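Local coordinates for secretion protein Snm4 (Mycobacterium xenopi, PDB 7B7J) that probably forms part of the ESX-5 type VII secretion pore complex, contributing a cytosolic ubiquitin-like domain, at residues Val52-Leu57 with Ala63-Lys68. Numbering follows the deposited sequence.
Sequences VVNTRL and APLEAK
The carboxamide of N54, on helix 42-60, reads both backbone polar groups of L65 in the loop leading to strand 70-76. Its OD1 accepts the amide hydrogen of L65 N at 2.8 Å. The N-H points almost straight at the oxygen (165°). The donor nevertheless lies tilted 34° from the plane of the carbonyl. In return ND2 donates to L65 O, a weak bond at 3.3 Å. Asparagine suits the place because one flat group carries an acceptor and a donor side by side, and the pair of bonds fixes which end of the amide is oxygen. CB of N54 points toward the loop, and chi1 of -79°, which sets CG anti to the carbonyl carbon, carries the carboxamide to the backbone of L65.

The side chains of P64 and N54 cross at about a right angle, P64 CB lying 3.6 Å from N54 CG. P64 has no N-H to donate, and the N-H that OD1 takes is that of L65, the next residue.

Beside the polar pair lies an apolar layer. L57 CD1 meets L65 CG at 3.9 Å, with V53 CG1 more loosely placed at 4.4 Å from L65 CD1. The two branched residues V53 and L57, one helical turn apart, also face strand 30-37, while V53 and L65 both touch A27 of strand 20-27. Side-chain-to-backbone bonding thus ties an irregular loop to the helix of the ubiquitin-like fold, and the apolar contacts bring L65, at the margin of the helix-sheet packing, against V53 and L57, which are buried.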
loop_
_atom_site.group_PDB
_atom_site.type_symbol
_atom_site.label_atom_id
_atom_site.label_comp_id
_atom_site.label_asym_id
_atom_site.label_seq_id
_atom_site.Cartn_x
_atom_site.Cartn_y
_atom_site.Cartn_z
ATOM N N VAL A 52 -3.166 4.271 7.988
ATOM C CA VAL A 52 -3.267 5.680 7.489
ATOM C C VAL A 52 -4.366 5.680 6.455
ATOM O O VAL A 52 -5.083 6.704 6.350
ATOM C CB VAL A 52 -1.837 6.040 6.944
ATOM C CG1 VAL A 52 -1.866 7.150 5.951
ATOM C CG2 VAL A 52 -0.984 6.337 8.165
ATOM N N VAL A 53 -4.345 4.715 5.513
ATOM C CA VAL A 53 -5.405 4.611 4.502
ATOM C C VAL A 53 -6.761 4.710 5.137
ATOM O O VAL A 53 -7.737 5.370 4.585
ATOM C CB VAL A 53 -5.146 3.517 3.533
ATOM C CG1 VAL A 53 -6.404 3.106 2.749
ATOM C CG2 VAL A 53 -3.931 3.793 2.715
ATOM N N ASN A 54 -7.032 3.806 6.100
ATOM C CA ASN A 54 -8.333 3.731 6.755
ATOM C C ASN A 54 -8.671 5.086 7.403
ATOM O O ASN A 54 -9.877 5.340 7.440
ATOM C CB ASN A 54 -8.429 2.558 7.679
ATOM C CG ASN A 54 -8.695 1.269 6.881
ATOM O OD1 ASN A 54 -9.091 1.237 5.722
ATOM N ND2 ASN A 54 -8.344 0.108 7.512
ATOM N N THR A 55 -7.722 5.777 8.024
ATOM C CA THR A 55 -8.016 7.110 8.563
ATOM C C THR A 55 -8.581 7.997 7.398
ATOM O O THR A 55 -9.509 8.637 7.632
ATOM C CB THR A 55 -6.768 7.703 9.184
ATOM O OG1 THR A 55 -6.598 6.826 10.304
ATOM C CG2 THR A 55 -7.037 9.101 9.732
ATOM N N ARG A 56 -7.871 8.033 6.277
ATOM C CA ARG A 56 -8.344 8.840 5.140
ATOM C C ARG A 56 -9.722 8.416 4.674
ATOM O O ARG A 56 -10.609 9.208 4.381
ATOM C CB ARG A 56 -7.210 8.753 4.111
ATOM C CG ARG A 56 -7.427 9.718 2.983
ATOM C CD ARG A 56 -7.612 11.181 3.358
ATOM N NE ARG A 56 -7.653 11.856 1.993
ATOM C CZ ARG A 56 -7.645 13.217 1.878
ATOM N NH1 ARG A 56 -7.649 13.926 3.016
ATOM N NH2 ARG A 56 -7.523 13.825 0.664
ATOM N N LEU A 57 -9.935 7.068 4.520
ATOM C CA LEU A 57 -11.280 6.608 4.071
ATOM C C LEU A 57 -12.328 7.000 4.997
ATOM O O LEU A 57 -13.506 7.344 4.647
ATOM C CB LEU A 57 -11.237 5.052 3.853
ATOM C CG LEU A 57 -10.313 4.564 2.743
ATOM C CD1 LEU A 57 -10.411 3.001 2.605
ATOM C CD2 LEU A 57 -10.663 5.125 1.368
ATOM N N ALA A 63 -16.123 2.903 3.563
ATOM C CA ALA A 63 -16.061 1.795 4.554
ATOM C C ALA A 63 -14.566 1.468 4.571
ATOM O O ALA A 63 -13.910 1.479 3.558
ATOM C CB ALA A 63 -17.001 0.635 4.223
ATOM N N PRO A 64 -13.994 1.291 5.749
ATOM C CA PRO A 64 -12.581 0.986 5.858
ATOM C C PRO A 64 -12.264 -0.408 5.216
ATOM O O PRO A 64 -13.133 -1.292 4.981
ATOM C CB PRO A 64 -12.294 0.981 7.374
ATOM C CG PRO A 64 -13.572 0.872 7.988
ATOM C CD PRO A 64 -14.655 1.339 7.025
ATOM N N LEU A 65 -11.002 -0.576 4.848
ATOM C CA LEU A 65 -10.612 -1.847 4.199
ATOM C C LEU A 65 -10.506 -2.894 5.301
ATOM O O LEU A 65 -9.934 -2.576 6.355
ATOM C CB LEU A 65 -9.291 -1.647 3.461
ATOM C CG LEU A 65 -9.321 -0.737 2.238
ATOM C CD1 LEU A 65 -7.988 -0.797 1.515
ATOM C CD2 LEU A 65 -10.447 -1.125 1.300
ATOM N N GLU A 66 -11.057 -4.084 5.067
ATOM C CA GLU A 66 -11.091 -5.104 6.148
ATOM C C GLU A 66 -10.758 -6.493 5.614
ATOM O O GLU A 66 -11.107 -6.795 4.463
ATOM C CB GLU A 66 -12.450 -5.143 6.847
ATOM C CG GLU A 66 -12.766 -3.888 7.637
ATOM C CD GLU A 66 -14.142 -3.873 8.282
ATOM O OE1 GLU A 66 -14.952 -4.766 7.966
ATOM O OE2 GLU A 66 -14.399 -2.970 9.101
ATOM N N ALA A 67 -10.141 -7.305 6.464
ATOM C CA ALA A 67 -9.731 -8.665 6.070
ATOM C C ALA A 67 -10.910 -9.623 5.858
ATOM O O ALA A 67 -11.468 -10.078 6.865
ATOM C CB ALA A 67 -8.772 -9.193 7.107
ATOM N N LYS A 68 -11.308 -9.871 4.613
ATOM C CA LYS A 68 -12.306 -10.929 4.254
ATOM C C LYS A 68 -11.399 -12.009 4.909
ATOM O O LYS A 68 -10.104 -11.889 4.911
ATOM C CB LYS A 68 -12.850 -10.608 2.863
ATOM C CG LYS A 68 -13.941 -11.594 2.424
ATOM C CD LYS A 68 -14.549 -11.275 1.047
ATOM C CE LYS A 68 -15.617 -12.218 0.534
ATOM N NZ LYS A 68 -16.110 -11.782 -0.806
#